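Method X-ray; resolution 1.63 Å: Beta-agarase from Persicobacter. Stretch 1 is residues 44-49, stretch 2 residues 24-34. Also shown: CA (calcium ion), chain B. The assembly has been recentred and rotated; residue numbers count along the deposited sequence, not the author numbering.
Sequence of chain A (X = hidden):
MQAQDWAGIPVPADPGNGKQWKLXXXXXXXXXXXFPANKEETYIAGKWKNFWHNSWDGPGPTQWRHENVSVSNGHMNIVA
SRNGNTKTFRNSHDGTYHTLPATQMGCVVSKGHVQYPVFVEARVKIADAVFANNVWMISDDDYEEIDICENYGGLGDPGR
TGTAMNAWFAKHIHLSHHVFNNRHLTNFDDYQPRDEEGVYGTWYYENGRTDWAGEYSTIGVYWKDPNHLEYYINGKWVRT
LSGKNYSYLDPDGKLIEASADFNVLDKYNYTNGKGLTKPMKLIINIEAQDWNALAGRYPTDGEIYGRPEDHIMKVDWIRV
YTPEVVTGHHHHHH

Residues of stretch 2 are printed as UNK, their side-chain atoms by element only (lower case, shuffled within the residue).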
# COMPACT_ATOMS: atom_id res chain seq x y z
N ILE A 44 2.41 12.20 -14.13
CA ILE A 44 1.23 11.82 -14.91
C ILE A 44 0.07 12.65 -14.38
O ILE A 44 -0.21 12.71 -13.19
CB ILE A 44 0.97 10.31 -14.83
CG1 ILE A 44 2.16 9.49 -15.27
CG2 ILE A 44 -0.27 9.93 -15.59
CD1 ILE A 44 2.12 8.02 -14.91
N ALA A 45 -0.58 13.35 -15.33
CA ALA A 45 -1.72 14.21 -15.07
C ALA A 45 -1.35 15.35 -14.13
O ALA A 45 -2.23 15.90 -13.47
CB ALA A 45 -2.89 13.42 -14.52
N GLY A 46 -0.06 15.64 -13.99
CA GLY A 46 0.42 16.58 -13.04
C GLY A 46 0.36 16.10 -11.59
O GLY A 46 0.64 16.87 -10.66
N LYS A 47 0.06 14.80 -11.36
CA LYS A 47 -0.21 14.32 -10.01
C LYS A 47 0.64 13.11 -9.56
O LYS A 47 0.82 12.95 -8.37
CB LYS A 47 -1.66 13.86 -9.90
CG LYS A 47 -2.69 14.96 -10.05
CD LYS A 47 -4.13 14.47 -10.02
CE LYS A 47 -5.09 15.62 -10.27
NZ LYS A 47 -6.49 15.14 -10.37
N TRP A 48 1.06 12.27 -10.46
CA TRP A 48 1.61 10.94 -10.11
C TRP A 48 2.97 10.77 -10.80
O TRP A 48 3.02 10.53 -12.02
CB TRP A 48 0.64 9.81 -10.55
CG TRP A 48 -0.79 10.07 -10.23
CD1 TRP A 48 -1.78 10.38 -11.11
CD2 TRP A 48 -1.38 10.15 -8.92
NE1 TRP A 48 -2.95 10.62 -10.45
CE2 TRP A 48 -2.75 10.48 -9.10
CE3 TRP A 48 -0.91 9.92 -7.61
CZ2 TRP A 48 -3.64 10.61 -8.05
CZ3 TRP A 48 -1.80 10.09 -6.57
CH2 TRP A 48 -3.15 10.41 -6.79
N LYS A 49 4.05 10.79 -10.00
CA LYS A 49 5.35 10.59 -10.58
C LYS A 49 5.51 9.12 -10.96
O LYS A 49 5.20 8.28 -10.14
CB LYS A 49 6.48 10.91 -9.61
CG LYS A 49 7.90 11.00 -10.21
CD LYS A 49 8.92 11.14 -9.12
CE LYS A 49 10.31 11.58 -9.49
NZ LYS A 49 11.23 11.30 -8.35
N UNK A 24 -10.38 15.99 -2.24
CA UNK A 24 -9.11 16.68 -2.40
C UNK A 24 -8.64 16.46 -3.84
O UNK A 24 -8.10 15.40 -4.21
o UNK A 24 -6.18 16.38 0.79
c UNK A 24 -5.78 16.68 -0.34
c UNK A 24 -6.77 17.00 -1.44
c UNK A 24 -8.09 16.23 -1.35
n UNK A 24 -4.50 16.73 -0.68
N UNK A 25 -8.84 17.46 -4.69
CA UNK A 25 -8.62 17.26 -6.15
C UNK A 25 -7.19 16.83 -6.52
O UNK A 25 -7.04 16.06 -7.46
c UNK A 25 -8.98 18.54 -6.86
N UNK A 26 -6.16 17.31 -5.84
CA UNK A 26 -4.79 17.12 -6.29
C UNK A 26 -4.30 15.70 -5.99
O UNK A 26 -3.25 15.31 -6.46
c UNK A 26 -3.84 18.16 -5.73
o UNK A 26 -4.22 17.42 -3.51
c UNK A 26 -3.48 18.06 -4.27
o UNK A 26 -2.53 18.73 -3.89
N UNK A 27 -5.11 14.96 -5.27
CA UNK A 27 -4.71 13.58 -4.85
C UNK A 27 -5.78 12.57 -5.29
O UNK A 27 -5.80 11.47 -4.77
s UNK A 27 -1.82 13.46 -3.33
c UNK A 27 -1.74 12.10 -2.15
c UNK A 27 -4.55 13.51 -3.33
c UNK A 27 -3.34 14.25 -2.78
N UNK A 28 -6.69 12.94 -6.21
CA UNK A 28 -7.78 12.12 -6.64
C UNK A 28 -7.75 11.98 -8.16
O UNK A 28 -7.47 12.98 -8.88
c UNK A 28 -9.16 12.64 -6.18
o UNK A 28 -9.22 12.82 -4.77
N UNK A 29 -7.99 10.76 -8.69
CA UNK A 29 -7.89 10.50 -10.12
C UNK A 29 -8.59 9.20 -10.43
O UNK A 29 -8.33 8.21 -9.70
o UNK A 29 -7.11 10.31 -12.85
o UNK A 29 -5.04 10.98 -12.37
c UNK A 29 -6.42 10.46 -10.55
c UNK A 29 -6.18 10.55 -12.04
N UNK A 30 -9.47 9.17 -11.47
CA UNK A 30 -10.04 7.89 -11.89
C UNK A 30 -9.45 7.29 -13.17
O UNK A 30 -9.96 6.31 -13.68
o UNK A 30 -13.42 9.03 -12.81
o UNK A 30 -11.44 9.77 -13.46
c UNK A 30 -12.17 9.03 -12.80
c UNK A 30 -11.56 7.96 -11.91
N UNK A 31 -8.32 7.88 -13.64
CA UNK A 31 -7.43 7.22 -14.61
C UNK A 31 -8.12 6.79 -15.92
O UNK A 31 -7.89 5.70 -16.44
c UNK A 31 -5.83 6.41 -12.84
c UNK A 31 -6.77 6.00 -13.93
c UNK A 31 -6.02 6.05 -11.52
c UNK A 31 -5.12 6.45 -10.55
c UNK A 31 -3.86 7.63 -12.19
c UNK A 31 -4.76 7.22 -13.16
c UNK A 31 -4.05 7.24 -10.88
N UNK A 32 -8.97 7.68 -16.44
CA UNK A 32 -9.75 7.33 -17.63
C UNK A 32 -9.18 8.07 -18.84
O UNK A 32 -9.90 8.43 -19.78
c UNK A 32 -11.24 7.53 -17.37
c UNK A 32 -11.78 6.65 -16.24
o UNK A 32 -11.35 5.49 -16.01
n UNK A 32 -12.78 7.18 -15.57
N UNK A 33 -7.88 8.30 -18.82
CA UNK A 33 -7.14 8.90 -19.92
C UNK A 33 -5.99 7.96 -20.29
O UNK A 33 -5.68 7.02 -19.54
c UNK A 33 -4.44 10.13 -15.79
c UNK A 33 -6.47 10.49 -17.03
c UNK A 33 -3.79 9.88 -16.98
c UNK A 33 -5.83 10.27 -18.24
c UNK A 33 -4.50 9.91 -18.18
o UNK A 33 -3.76 10.10 -14.61
c UNK A 33 -5.78 10.46 -15.83
c UNK A 33 -6.59 10.28 -19.54
N UNK A 34 -5.39 8.22 -21.46
CA UNK A 34 -4.25 7.43 -21.97
C UNK A 34 -2.96 8.14 -21.55
O UNK A 34 -2.72 9.34 -21.80
o UNK A 34 -5.71 5.33 -23.11
c UNK A 34 -4.31 7.20 -23.48
o UNK A 34 -5.73 6.22 -25.10
c UNK A 34 -5.35 6.19 -23.92
CA CA B . -10.96 4.20 -13.87
O HOH W 1 -0.57 14.56 -6.54
O HOH W 2 -0.74 17.34 -7.63
O HOH W 3 -6.15 13.66 -12.86
O HOH W 4 -12.60 2.92 -15.28

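Position 24 carries three carbons in a row, the third bearing one oxygen and one nitrogen. This is an amide on a two-methylene arm: Gln24. It does not reach stretch 1.

Position 25 has a single side-chain carbon, so it is Ala25. Its CB points sideways, but its backbone O accepts a hydrogen bond from Lys47 NZ at 3.1 Å.

Position 26 has two carbons, the second carrying two oxygens. A carboxylate on one methylene is Asp26. The end of the side chain leads away from stretch 1. Instead, one carboxylate oxygen, OD1, accepts a hydrogen bond from Gln24 NE2 at 2.9 Å. The backbone O of Asp26 lies 3.7 Å from Lys47 CG.

Position 27 is an unbranched chain of two carbons, a sulfur and a last carbon. A thioether of this length is Met27. Its CB points away from stretch 1, and contact is made through the backbone: Met27 O lies 3.5 Å from Trp48 CH2, at the edge of the indole.

Position 28 has one carbon and then one oxygen, which makes it Ser28. The CB points away, and Ser28 OG donates to Gln24 O at 2.9 Å. Its backbone O accepts a hydrogen bond from Lys47 NZ at 2.8 Å.

Position 29 again has two carbons, the second with two oxygens, and its CB points toward stretch 1. One oxygen lies 2.9 Å from Trp48 NE1. This is Asp29, and that oxygen is OD2. Trp48 NE1 donates to it with an N-H...O angle of 154°.

Position 30 has the same atom set, two carbons and two oxygens, so it is Asp30. It makes no contact with stretch 1. Its backbone O binds the calcium ion at 2.3 Å.

Position 31 has one carbon and a ring of six carbons with no oxygen; a ring carbon lies 3.6 Å from Trp48 NE1. This is Phe31, and that atom is CE1. The CB points sideways, but the ring comes nearer. Phe31 N donates to Asp29 OD1 at 2.8 Å.

Position 32 has two carbons, the second with one oxygen and one nitrogen. The short amide is Asn32. It is out of reach of stretch 1, and its OD1 binds the calcium at 2.5 Å.

Position 33 has one carbon and a six-carbon ring bearing one oxygen, which lies 3.4 Å from Ala45 CB. This is Tyr33, and its OH donates to Asp29 OD2 at 2.7 Å.

Position 34 has two carbons and a terminal pair of oxygens, Asp34, and stays clear of stretch 1.

The contact rests on two polar anchors. The extended Lys47 side chain brings its ammonium group to two backbone carbonyls. Asp29 OD2 accepts from both Trp48 and Tyr33, tying the indole edge to the phenol. Phe31 covers one face of Trp48, while Tyr33 packs against Ile44 and Ala45. Water 1 sits between the backbones, with its O 2.8 Å from Asp26 O and 2.8 Å from Lys47 O.

Stretch 2 (24-34) QADMSDDFNYD
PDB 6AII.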